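Local atomic coordinates of histone acetyltransferase, ELP3 family (Methanocaldococcus infernus, PDB entry 6IA8), a protein that forms 5-(carboxymethyl)uridine at wobble position 34 of tRNAs from acetyl-CoA, combining a radical SAM domain with an acetyltransferase domain. Residues V65-P71 with F112-T118; L171-Q175 with L206-A210; T237-T241 with P278-P282; I316-S320 with L356-M361. Residue numbers count along the deposited sequence, not the author numbering.

Contact 1. Residues V65-P71 with F112-T118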
loop_
_atom_site.group_PDB
_atom_site.type_symbol
_atom_site.label_atom_id
_atom_site.label_comp_id
_atom_site.label_asym_id
_atom_site.label_seq_id
_atom_site.Cartn_x
_atom_site.Cartn_y
_atom_site.Cartn_z
ATOM N N VAL A 65 -1.638 11.370 -5.266
ATOM C CA VAL A 65 -2.174 11.812 -6.547
ATOM C C VAL A 65 -2.743 10.564 -7.204
ATOM O O VAL A 65 -1.998 9.739 -7.741
ATOM C CB VAL A 65 -1.100 12.464 -7.426
ATOM C CG1 VAL A 65 -1.604 12.745 -8.826
ATOM C CG2 VAL A 65 -0.550 13.758 -6.779
ATOM N N ALA A 66 -4.062 10.426 -7.168
ATOM C CA ALA A 66 -4.757 9.282 -7.737
ATOM C C ALA A 66 -5.349 9.676 -9.083
ATOM O O ALA A 66 -6.093 10.651 -9.165
ATOM C CB ALA A 66 -5.871 8.818 -6.801
ATOM N N VAL A 67 -5.037 8.908 -10.124
ATOM C CA VAL A 67 -5.478 9.218 -11.480
ATOM C C VAL A 67 -6.130 7.996 -12.112
ATOM O O VAL A 67 -5.858 6.855 -11.738
ATOM C CB VAL A 67 -4.314 9.698 -12.371
ATOM C CG1 VAL A 67 -3.675 10.966 -11.782
ATOM C CG2 VAL A 67 -3.298 8.625 -12.526
ATOM N N MET A 68 -6.979 8.257 -13.108
ATOM C CA MET A 68 -7.812 7.240 -13.739
ATOM C C MET A 68 -7.368 7.000 -15.177
ATOM O O MET A 68 -7.070 7.939 -15.917
ATOM C CB MET A 68 -9.283 7.664 -13.731
ATOM C CG MET A 68 -10.090 7.188 -12.540
ATOM S SD MET A 68 -10.822 5.572 -12.830
ATOM C CE MET A 68 -11.400 5.158 -11.187
ATOM N N THR A 69 -7.339 5.739 -15.575
ATOM C CA THR A 69 -7.020 5.366 -16.943
ATOM C C THR A 69 -8.275 5.349 -17.805
ATOM O O THR A 69 -9.398 5.431 -17.306
ATOM C CB THR A 69 -6.341 4.000 -16.979
ATOM O OG1 THR A 69 -7.186 3.038 -16.352
ATOM C CG2 THR A 69 -5.012 4.062 -16.245
ATOM N N SER A 70 -8.068 5.234 -19.120
ATOM C CA SER A 70 -9.174 5.261 -20.068
ATOM C C SER A 70 -9.970 3.959 -20.014
ATOM O O SER A 70 -9.418 2.899 -19.714
ATOM C CB SER A 70 -8.673 5.474 -21.499
ATOM O OG SER A 70 -8.304 6.816 -21.717
ATOM N N PRO A 71 -11.282 4.017 -20.305
ATOM C CA PRO A 71 -12.086 2.796 -20.471
ATOM C C PRO A 71 -11.515 1.845 -21.518
ATOM O O PRO A 71 -11.247 0.688 -21.184
ATOM C CB PRO A 71 -13.451 3.332 -20.915
ATOM C CG PRO A 71 -13.524 4.707 -20.317
ATOM C CD PRO A 71 -12.107 5.241 -20.347
ATOM N N PHE A 112 -9.707 11.764 -18.976
ATOM C CA PHE A 112 -8.730 10.755 -18.572
ATOM C C PHE A 112 -7.310 11.060 -19.043
ATOM O O PHE A 112 -6.471 10.145 -19.152
ATOM C CB PHE A 112 -9.148 9.376 -19.071
ATOM C CG PHE A 112 -10.524 8.962 -18.632
ATOM C CD1 PHE A 112 -11.610 9.170 -19.465
ATOM C CD2 PHE A 112 -10.737 8.375 -17.391
ATOM C CE1 PHE A 112 -12.884 8.791 -19.075
ATOM C CE2 PHE A 112 -12.010 7.994 -16.999
ATOM C CZ PHE A 112 -13.077 8.209 -17.836
ATOM N N ASP A 113 -7.025 12.319 -19.323
ATOM C CA ASP A 113 -5.684 12.721 -19.725
ATOM C C ASP A 113 -4.754 12.546 -18.528
ATOM O O ASP A 113 -5.011 13.132 -17.466
ATOM C CB ASP A 113 -5.695 14.156 -20.215
ATOM C CG ASP A 113 -4.346 14.602 -20.778
ATOM O OD1 ASP A 113 -3.310 14.416 -20.117
ATOM O OD2 ASP A 113 -4.341 15.165 -21.897
ATOM N N PRO A 114 -3.672 11.773 -18.645
ATOM C CA PRO A 114 -2.802 11.580 -17.468
ATOM C C PRO A 114 -2.141 12.858 -16.990
ATOM O O PRO A 114 -2.033 13.090 -15.776
ATOM C CB PRO A 114 -1.761 10.547 -17.947
ATOM C CG PRO A 114 -1.750 10.686 -19.449
ATOM C CD PRO A 114 -3.196 11.028 -19.825
ATOM N N TYR A 115 -1.679 13.695 -17.915
ATOM C CA TYR A 115 -1.002 14.923 -17.517
ATOM C C TYR A 115 -1.966 15.864 -16.809
ATOM O O TYR A 115 -1.649 16.400 -15.741
ATOM C CB TYR A 115 -0.372 15.610 -18.735
ATOM C CG TYR A 115 0.461 16.836 -18.392
ATOM C CD1 TYR A 115 -0.145 18.007 -17.938
ATOM C CD2 TYR A 115 1.834 16.827 -18.523
ATOM C CE1 TYR A 115 0.597 19.140 -17.637
ATOM C CE2 TYR A 115 2.591 17.954 -18.216
ATOM C CZ TYR A 115 1.970 19.102 -17.767
ATOM O OH TYR A 115 2.714 20.235 -17.479
ATOM N N LEU A 116 -3.146 16.090 -17.402
ATOM C CA LEU A 116 -4.090 17.038 -16.826
ATOM C C LEU A 116 -4.559 16.576 -15.455
ATOM O O LEU A 116 -4.729 17.392 -14.547
ATOM C CB LEU A 116 -5.277 17.229 -17.763
ATOM C CG LEU A 116 -4.938 17.700 -19.178
ATOM C CD1 LEU A 116 -6.220 17.850 -20.000
ATOM C CD2 LEU A 116 -4.165 19.016 -19.147
ATOM N N GLN A 117 -4.783 15.271 -15.283
ATOM C CA GLN A 117 -5.201 14.767 -13.977
ATOM C C GLN A 117 -4.112 14.995 -12.930
ATOM O O GLN A 117 -4.376 15.465 -11.817
ATOM C CB GLN A 117 -5.530 13.280 -14.079
ATOM C CG GLN A 117 -6.854 12.957 -14.774
ATOM C CD GLN A 117 -7.111 11.481 -14.812
ATOM O OE1 GLN A 117 -7.711 10.918 -13.889
ATOM N NE2 GLN A 117 -6.642 10.832 -15.867
ATOM N N THR A 118 -2.881 14.652 -13.269
ATOM C CA THR A 118 -1.800 14.811 -12.312
ATOM C C THR A 118 -1.584 16.287 -11.977
ATOM O O THR A 118 -1.519 16.678 -10.807
ATOM C CB THR A 118 -0.540 14.182 -12.892
ATOM O OG1 THR A 118 -0.760 12.784 -13.162
ATOM C CG2 THR A 118 0.639 14.334 -11.903
HETATM O O HOH W 1 -5.649 8.125 -20.838
#

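Contact 2. Residues L171-Q175 with L206-A210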
loop_
_atom_site.group_PDB
_atom_site.type_symbol
_atom_site.label_atom_id
_atom_site.label_comp_id
_atom_site.label_asym_id
_atom_site.label_seq_id
_atom_site.Cartn_x
_atom_site.Cartn_y
_atom_site.Cartn_z
ATOM N N LEU A 171 9.518 7.658 -21.625
ATOM C CA LEU A 171 9.320 7.285 -20.231
ATOM C C LEU A 171 10.627 7.340 -19.454
ATOM O O LEU A 171 10.703 7.963 -18.392
ATOM C CB LEU A 171 8.728 5.884 -20.163
ATOM C CG LEU A 171 8.608 5.265 -18.757
ATOM C CD1 LEU A 171 7.642 6.045 -17.866
ATOM C CD2 LEU A 171 8.151 3.818 -18.854
ATOM N N GLU A 172 11.671 6.697 -19.979
ATOM C CA GLU A 172 12.957 6.658 -19.287
ATOM C C GLU A 172 13.501 8.060 -19.037
ATOM O O GLU A 172 14.083 8.331 -17.982
ATOM C CB GLU A 172 13.957 5.834 -20.100
ATOM C CG GLU A 172 15.328 5.693 -19.477
ATOM C CD GLU A 172 16.297 4.932 -20.372
ATOM O OE1 GLU A 172 15.946 4.660 -21.538
ATOM O OE2 GLU A 172 17.409 4.606 -19.907
ATOM N N GLU A 173 13.324 8.974 -19.983
ATOM C CA GLU A 173 13.815 10.324 -19.740
ATOM C C GLU A 173 13.001 11.030 -18.661
ATOM O O GLU A 173 13.569 11.747 -17.829
ATOM C CB GLU A 173 13.806 11.148 -21.020
ATOM C CG GLU A 173 14.469 12.507 -20.817
ATOM C CD GLU A 173 14.282 13.454 -21.998
ATOM O OE1 GLU A 173 14.951 14.506 -22.026
ATOM O OE2 GLU A 173 13.463 13.146 -22.878
ATOM N N ALA A 174 11.669 10.863 -18.677
ATOM C CA ALA A 174 10.823 11.457 -17.643
ATOM C C ALA A 174 11.185 10.915 -16.261
ATOM O O ALA A 174 11.158 11.644 -15.255
ATOM C CB ALA A 174 9.355 11.171 -17.960
ATOM N N GLN A 175 11.496 9.624 -16.183
ATOM C CA GLN A 175 11.897 9.051 -14.900
ATOM C C GLN A 175 13.203 9.679 -14.421
ATOM O O GLN A 175 13.330 10.073 -13.254
ATOM C CB GLN A 175 12.033 7.529 -15.029
ATOM C CG GLN A 175 10.710 6.831 -15.205
ATOM C CD GLN A 175 10.849 5.370 -15.594
ATOM O OE1 GLN A 175 11.816 5.011 -16.246
ATOM N NE2 GLN A 175 9.865 4.529 -15.229
ATOM N N LEU A 206 7.657 -3.024 -12.925
ATOM C CA LEU A 206 8.969 -2.564 -12.481
ATOM C C LEU A 206 9.572 -1.557 -13.462
ATOM O O LEU A 206 10.194 -0.575 -13.048
ATOM C CB LEU A 206 9.906 -3.759 -12.305
ATOM C CG LEU A 206 9.582 -4.683 -11.132
ATOM C CD1 LEU A 206 10.300 -6.015 -11.253
ATOM C CD2 LEU A 206 9.959 -3.962 -9.864
ATOM N N LYS A 207 9.423 -1.793 -14.768
ATOM C CA LYS A 207 9.917 -0.827 -15.748
ATOM C C LYS A 207 9.286 0.542 -15.536
ATOM O O LYS A 207 9.942 1.576 -15.707
ATOM C CB LYS A 207 9.632 -1.328 -17.167
ATOM C CG LYS A 207 10.403 -0.573 -18.266
ATOM C CD LYS A 207 9.973 -1.024 -19.668
ATOM C CE LYS A 207 8.710 -0.307 -20.123
ATOM N NZ LYS A 207 8.119 -0.896 -21.345
ATOM N N LEU A 208 8.004 0.570 -15.189
ATOM C CA LEU A 208 7.309 1.832 -14.980
ATOM C C LEU A 208 7.764 2.552 -13.715
ATOM O O LEU A 208 7.468 3.738 -13.556
ATOM C CB LEU A 208 5.810 1.579 -14.891
ATOM C CG LEU A 208 5.115 0.992 -16.106
ATOM C CD1 LEU A 208 3.684 0.621 -15.818
ATOM C CD2 LEU A 208 5.186 1.960 -17.288
ATOM N N GLY A 209 8.428 1.864 -12.793
ATOM C CA GLY A 209 8.791 2.445 -11.517
ATOM C C GLY A 209 7.860 2.107 -10.375
ATOM O O GLY A 209 7.884 2.800 -9.346
ATOM N N ALA A 210 7.035 1.078 -10.523
ATOM C CA ALA A 210 6.090 0.722 -9.471
ATOM C C ALA A 210 6.823 0.297 -8.214
ATOM O O ALA A 210 7.869 -0.346 -8.280
ATOM C CB ALA A 210 5.163 -0.414 -9.929
#

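Contact 3. Residues T237-T241 with P278-P282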
loop_
_atom_site.group_PDB
_atom_site.type_symbol
_atom_site.label_atom_id
_atom_site.label_comp_id
_atom_site.label_asym_id
_atom_site.label_seq_id
_atom_site.Cartn_x
_atom_site.Cartn_y
_atom_site.Cartn_z
ATOM N N THR A 237 -4.527 -15.189 -6.530
ATOM C CA THR A 237 -4.054 -14.264 -5.496
ATOM C C THR A 237 -2.775 -14.784 -4.833
ATOM O O THR A 237 -1.826 -14.023 -4.565
ATOM C CB THR A 237 -5.163 -14.072 -4.453
ATOM O OG1 THR A 237 -6.284 -13.381 -5.032
ATOM C CG2 THR A 237 -4.655 -13.286 -3.219
ATOM N N ILE A 238 -2.751 -16.078 -4.526
ATOM C CA ILE A 238 -1.598 -16.667 -3.855
ATOM C C ILE A 238 -0.363 -16.592 -4.739
ATOM O O ILE A 238 0.708 -16.195 -4.279
ATOM C CB ILE A 238 -1.909 -18.111 -3.434
ATOM C CG1 ILE A 238 -2.999 -18.099 -2.358
ATOM C CG2 ILE A 238 -0.645 -18.805 -2.972
ATOM C CD1 ILE A 238 -3.503 -19.486 -1.929
ATOM N N LYS A 239 -0.496 -16.923 -6.025
ATOM C CA LYS A 239 0.657 -16.903 -6.924
ATOM C C LYS A 239 1.135 -15.472 -7.167
ATOM O O LYS A 239 2.341 -15.198 -7.176
ATOM C CB LYS A 239 0.298 -17.573 -8.258
ATOM C CG LYS A 239 1.438 -17.612 -9.262
ATOM C CD LYS A 239 2.655 -18.331 -8.699
ATOM C CE LYS A 239 3.702 -18.582 -9.772
ATOM N NZ LYS A 239 4.948 -19.183 -9.215
ATOM N N ALA A 240 0.210 -14.566 -7.485
ATOM C CA ALA A 240 0.582 -13.160 -7.648
ATOM C C ALA A 240 1.323 -12.638 -6.421
ATOM O O ALA A 240 2.310 -11.897 -6.547
ATOM C CB ALA A 240 -0.662 -12.294 -7.914
ATOM N N THR A 241 0.826 -12.962 -5.225
ATOM C CA THR A 241 1.463 -12.469 -4.008
ATOM C C THR A 241 2.916 -12.922 -3.925
ATOM O O THR A 241 3.812 -12.122 -3.616
ATOM C CB THR A 241 0.683 -12.945 -2.782
ATOM O OG1 THR A 241 -0.648 -12.380 -2.743
ATOM C CG2 THR A 241 1.421 -12.538 -1.475
ATOM N N PRO A 278 0.837 -18.502 5.372
ATOM C CA PRO A 278 1.933 -17.840 4.627
ATOM C C PRO A 278 1.636 -17.669 3.135
ATOM O O PRO A 278 2.361 -16.958 2.430
ATOM C CB PRO A 278 3.130 -18.776 4.841
ATOM C CG PRO A 278 2.491 -20.107 5.052
ATOM C CD PRO A 278 1.231 -19.831 5.866
ATOM N N ASP A 279 0.574 -18.288 2.634
ATOM C CA ASP A 279 0.132 -18.022 1.275
ATOM C C ASP A 279 -0.294 -16.579 1.082
ATOM O O ASP A 279 -0.312 -16.097 -0.057
ATOM C CB ASP A 279 -1.040 -18.947 0.932
ATOM C CG ASP A 279 -0.599 -20.368 0.606
ATOM O OD1 ASP A 279 0.598 -20.656 0.498
ATOM O OD2 ASP A 279 -1.473 -21.214 0.453
ATOM N N PHE A 280 -0.645 -15.875 2.159
ATOM C CA PHE A 280 -1.127 -14.508 2.031
ATOM C C PHE A 280 -0.147 -13.520 2.644
ATOM O O PHE A 280 0.832 -13.103 1.978
ATOM C CB PHE A 280 -2.523 -14.431 2.657
ATOM C CG PHE A 280 -3.505 -15.413 2.046
ATOM C CD1 PHE A 280 -3.923 -15.269 0.739
ATOM C CD2 PHE A 280 -3.985 -16.486 2.775
ATOM C CE1 PHE A 280 -4.840 -16.209 0.154
ATOM C CE2 PHE A 280 -4.903 -17.419 2.214
ATOM C CZ PHE A 280 -5.327 -17.248 0.887
ATOM N N MET A 281 -0.369 -13.110 3.883
ATOM C CA MET A 281 0.509 -12.169 4.568
ATOM C C MET A 281 0.778 -10.894 3.749
ATOM O O MET A 281 1.930 -10.526 3.510
ATOM C CB MET A 281 1.807 -12.860 4.943
ATOM C CG MET A 281 1.644 -14.254 5.414
ATOM S SD MET A 281 0.796 -14.466 7.020
ATOM C CE MET A 281 2.151 -14.292 8.192
ATOM N N PRO A 282 -0.265 -10.174 3.369
ATOM C CA PRO A 282 -0.061 -8.908 2.655
ATOM C C PRO A 282 0.562 -7.866 3.562
ATOM O O PRO A 282 0.417 -7.924 4.785
ATOM C CB PRO A 282 -1.478 -8.481 2.263
ATOM C CG PRO A 282 -2.355 -9.051 3.371
ATOM C CD PRO A 282 -1.686 -10.415 3.696
HETATM O O HOH W 2 1.835 -16.426 -1.722
#

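Contact 4. Residues I316-S320 with L356-M361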
loop_
_atom_site.group_PDB
_atom_site.type_symbol
_atom_site.label_atom_id
_atom_site.label_comp_id
_atom_site.label_asym_id
_atom_site.label_seq_id
_atom_site.Cartn_x
_atom_site.Cartn_y
_atom_site.Cartn_z
ATOM N N ILE A 316 -19.290 -3.199 11.174
ATOM C CA ILE A 316 -18.504 -2.782 12.331
ATOM C C ILE A 316 -17.959 -3.991 13.075
ATOM O O ILE A 316 -16.792 -4.004 13.482
ATOM C CB ILE A 316 -19.354 -1.885 13.250
ATOM C CG1 ILE A 316 -19.672 -0.560 12.542
ATOM C CG2 ILE A 316 -18.642 -1.627 14.587
ATOM C CD1 ILE A 316 -20.704 0.288 13.280
ATOM N N GLU A 317 -18.789 -5.020 13.275
ATOM C CA GLU A 317 -18.340 -6.213 13.978
ATOM C C GLU A 317 -17.177 -6.861 13.247
ATOM O O GLU A 317 -16.171 -7.217 13.861
ATOM C CB GLU A 317 -19.495 -7.204 14.128
ATOM C CG GLU A 317 -20.588 -6.732 15.064
ATOM C CD GLU A 317 -21.758 -7.691 15.120
ATOM O OE1 GLU A 317 -21.670 -8.769 14.497
ATOM O OE2 GLU A 317 -22.766 -7.361 15.780
ATOM N N VAL A 318 -17.294 -7.035 11.928
ATOM C CA VAL A 318 -16.240 -7.712 11.170
ATOM C C VAL A 318 -14.964 -6.867 11.129
ATOM O O VAL A 318 -13.851 -7.372 11.332
ATOM C CB VAL A 318 -16.740 -8.042 9.753
ATOM C CG1 VAL A 318 -15.617 -8.621 8.913
ATOM C CG2 VAL A 318 -17.897 -9.031 9.844
ATOM N N ILE A 319 -15.095 -5.573 10.849
ATOM C CA ILE A 319 -13.894 -4.761 10.684
ATOM C C ILE A 319 -13.204 -4.577 12.026
ATOM O O ILE A 319 -11.969 -4.545 12.110
ATOM C CB ILE A 319 -14.238 -3.416 10.019
ATOM C CG1 ILE A 319 -14.725 -3.653 8.570
ATOM C CG2 ILE A 319 -13.017 -2.511 10.011
ATOM C CD1 ILE A 319 -15.280 -2.408 7.905
ATOM N N SER A 320 -13.988 -4.463 13.098
ATOM C CA SER A 320 -13.396 -4.350 14.432
ATOM C C SER A 320 -12.604 -5.604 14.796
ATOM O O SER A 320 -11.467 -5.528 15.296
ATOM C CB SER A 320 -14.496 -4.095 15.458
ATOM O OG SER A 320 -15.031 -2.784 15.317
ATOM N N LEU A 356 -16.986 4.785 13.603
ATOM C CA LEU A 356 -17.873 3.859 14.295
ATOM C C LEU A 356 -17.102 2.632 14.755
ATOM O O LEU A 356 -17.341 2.110 15.852
ATOM C CB LEU A 356 -19.031 3.471 13.372
ATOM C CG LEU A 356 -19.852 4.646 12.825
ATOM C CD1 LEU A 356 -20.888 4.147 11.833
ATOM C CD2 LEU A 356 -20.517 5.386 13.959
ATOM N N VAL A 357 -16.166 2.165 13.921
ATOM C CA VAL A 357 -15.334 1.025 14.280
ATOM C C VAL A 357 -14.476 1.369 15.481
ATOM O O VAL A 357 -14.361 0.580 16.418
ATOM C CB VAL A 357 -14.461 0.597 13.089
ATOM C CG1 VAL A 357 -13.365 -0.343 13.546
ATOM C CG2 VAL A 357 -15.324 -0.031 12.005
ATOM N N TYR A 358 -13.849 2.552 15.459
ATOM C CA TYR A 358 -13.026 2.998 16.582
ATOM C C TYR A 358 -13.823 2.987 17.887
ATOM O O TYR A 358 -13.372 2.454 18.910
ATOM C CB TYR A 358 -12.475 4.399 16.276
ATOM C CG TYR A 358 -11.586 4.980 17.360
ATOM C CD1 TYR A 358 -10.221 4.705 17.390
ATOM C CD2 TYR A 358 -12.103 5.826 18.335
ATOM C CE1 TYR A 358 -9.403 5.240 18.375
ATOM C CE2 TYR A 358 -11.293 6.362 19.320
ATOM C CZ TYR A 358 -9.949 6.068 19.336
ATOM O OH TYR A 358 -9.151 6.607 20.316
ATOM N N LYS A 359 -15.017 3.582 17.879
ATOM C CA LYS A 359 -15.803 3.655 19.108
ATOM C C LYS A 359 -16.276 2.274 19.554
ATOM O O LYS A 359 -16.375 1.990 20.760
ATOM C CB LYS A 359 -16.985 4.591 18.894
ATOM C CG LYS A 359 -16.578 6.054 18.719
ATOM C CD LYS A 359 -17.806 6.965 18.642
ATOM C CE LYS A 359 -17.386 8.427 18.524
ATOM N NZ LYS A 359 -18.556 9.340 18.413
ATOM N N TYR A 360 -16.582 1.403 18.591
ATOM C CA TYR A 360 -16.947 0.034 18.940
ATOM C C TYR A 360 -15.786 -0.675 19.632
ATOM O O TYR A 360 -15.963 -1.332 20.663
ATOM C CB TYR A 360 -17.374 -0.721 17.687
ATOM C CG TYR A 360 -17.872 -2.126 17.945
ATOM C CD1 TYR A 360 -19.190 -2.359 18.278
ATOM C CD2 TYR A 360 -17.023 -3.226 17.831
ATOM C CE1 TYR A 360 -19.656 -3.639 18.481
ATOM C CE2 TYR A 360 -17.485 -4.505 18.039
ATOM C CZ TYR A 360 -18.801 -4.705 18.373
ATOM O OH TYR A 360 -19.261 -5.980 18.603
ATOM N N MET A 361 -14.583 -0.522 19.095
ATOM C CA MET A 361 -13.414 -1.148 19.696
ATOM C C MET A 361 -13.132 -0.586 21.082
ATOM O O MET A 361 -12.743 -1.337 21.989
ATOM C CB MET A 361 -12.213 -0.965 18.768
ATOM C CG MET A 361 -12.352 -1.741 17.444
ATOM S SD MET A 361 -10.961 -1.548 16.274
ATOM C CE MET A 361 -9.706 -2.530 17.102
#

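Contact 1. Residues V65-P71 with F112-T118
Two hydrogen bonds made by one amide group hold this contact together. Gln117 OE1 accepts from Met68 N at 2.9 Å and Gln117 NE2 donates to Met68 O, also at 2.9 Å, both nearly straight, so the side chain grips both polar groups of one residue as a neighbouring strand might. The same NE2 adds a weak bond to Asp113 O at 3.2 Å. Asp113 is the N-cap of the helix that starts at Pro114: its OD1 accepts from Leu116 N at 3.2 Å. Further along, a water donates to Phe112 O at 2.8 Å and lies 3.1 Å from Ser70 OG, to which it is also hydrogen-bonded.

Apolar packing surrounds this polar centre. Val65 and Val67 point toward the helix, Val65 CG1 reaching Thr118 CG2 at 4.1 Å and Val67 CG1 meeting Gln117 CB at 3.8 Å. At the other end Pro71 CD sits over a face of the Phe112 ring, a CH-pi contact 4.0 Å from its centroid. The strand is the first of the parallel sheet in the radical SAM core and pairs with strand 134-140; the helix is the first of its alternating beta-alpha units. Because 63-68 is an edge strand, Met68 N and O, which face away from strand 134-140, lack a strand partner there, and Gln117 satisfies them from the helix.

Contact 2. Residues L171-Q175 with L206-A210
Where helix 199-208 ends, the backbone turns on Gly209, whose phi of 98° and psi of 17° leave the helical region in a Schellman motif; Gly209 N still bonds back to Leu206 O at 3.0 Å. A side chain at these angles would be jammed against the preceding carbonyl oxygen, which explains the glycine. Segment 171-175 is regular helix, with Gln175 N bonded to Leu171 O at 2.9 Å. It approaches no closer than 7.8 Å between the CA atoms of Leu171 and Leu208, so side chains must bridge the gap.

Two residues one helical turn apart do so. Gln175 points toward the helix end and its NE2 donates to Lys207 O at 3.0 Å along a nearly straight line; Leu208 O lies equally near Gln175 NE2, at 3.0 Å. Leu171 supplies the apolar half, its CD2 resting on Leu208 CD2 at 3.8 Å and the same Leu171 CD2 lying 4.4 Å from Lys207 CE. The charged end of Lys207 is engaged elsewhere, in a salt bridge with Asp153 on helix 149-164, whose Leu160 also packs on Gln175.

Both helices belong to the radical SAM core. A helix that ends leaves its last carbonyls without the usual amide partners, and here a glutamine amide from the adjoining helix serves that of Lys207, joining the two elements at a helix C-terminus through a side-chain-to-backbone hydrogen bond.

Contact 3. Residues T237-T241 with P278-P282
Ile238 lies across one end of the Phe280 ring, with CG1 at 3.6 Å from CE1 of that phenylalanine, while its CD1 reaches Asp279 OD2, also at 3.6 Å. It is the most covered residue of this contact and makes its closest apolar pair. The Phe280 side chain leaves the loop sideways and then bends toward the helix, and Thr237 CG2 lies at the ring edge, 4.5 Å from Phe280 CE1. One turn on, Thr241 presents a methyl to the loop backbone, CG2 lying 3.5 Å from Phe280 O. Its hydroxyl is turned back to the helix instead, Thr241 OG1 donating to Thr237 O at 2.7 Å, and this hydroxyl is also bonded to Tyr253 OH. A beta-branched threonine can thus show a neighbour its apolar side while its hydroxyl finds its partners elsewhere.

No direct hydrogen bond joins the two segments. A water does so, donating to Ile238 O at 2.8 Å and to Asp279 O at 2.7 Å, and so ties a helix carbonyl to a loop carbonyl, two acceptors that could not bond each other.

In the radical SAM core, segment 278-282 is the connection from helix 264-276 to strand 284-287, and it lies against helix 234-245. Tyr253 of strand 250-255 touches both Thr237 and Phe280, while Met281 packs on Tyr399 and Ala401 of strand 392-401 from the acetyltransferase part of the chain.

Contact 4. Residues I316-S320 with L356-M361
Ile316 adopts the m, t rotamer (chi1 -67°, chi2 170°), which splays its branches along the opposing helix: CD1 reaches Leu356 CB at 3.6 Å, while CG2 drops onto Tyr360 CB at 3.5 Å. Val357, with chi1 at 166°, straddles the gap in turn, its CG2 lying 3.9 Å from Ile319 CG2 and its CG1 3.4 Å from Ser320 OG. Segments 316-320 and 356-361, on helices 312-325 and 353-364, cross at -74° with axes 9.3 Å apart, both in the radical SAM C-terminal domain. So steep a crossing confines the contact to a short patch, with the CA atoms of Ile316 and Val357 only 5.3 Å apart. Ser320 is small enough to face the other helix directly, and its m rotamer (chi1 -71°) sends the hydroxyl back along its own helix, OG donating to Ile316 O at 2.8 Å; with that bond made, OG can lie against carbon, 3.2 Å from Tyr360 CD2 and 3.6 Å from Met361 CG. Tyr360 takes the t rotamer, which swings its ring over helix 312-325 until OH stands 3.9 Å from Glu317 CG.

All four contacts follow one another along the chain without touching, and their chemistry follows their place. Contacts 1, 2 and 3 belong to the radical SAM core, yet no two share a helix or strand; contact 4 lies in the radical SAM C-terminal domain, across the chain's centre from contact 2, with about 40 Å between the centres of the two contacts. Where regular structure begins or ends, in contacts 1 and 2, glutamine side chains bond to backbone groups. Contact 3 replaces such bonds with a shared water, and contact 4, between two helix interiors, relies on apolar packing. Contacts 2 and 3 are buried, whereas contacts 1 and 4 are partly so.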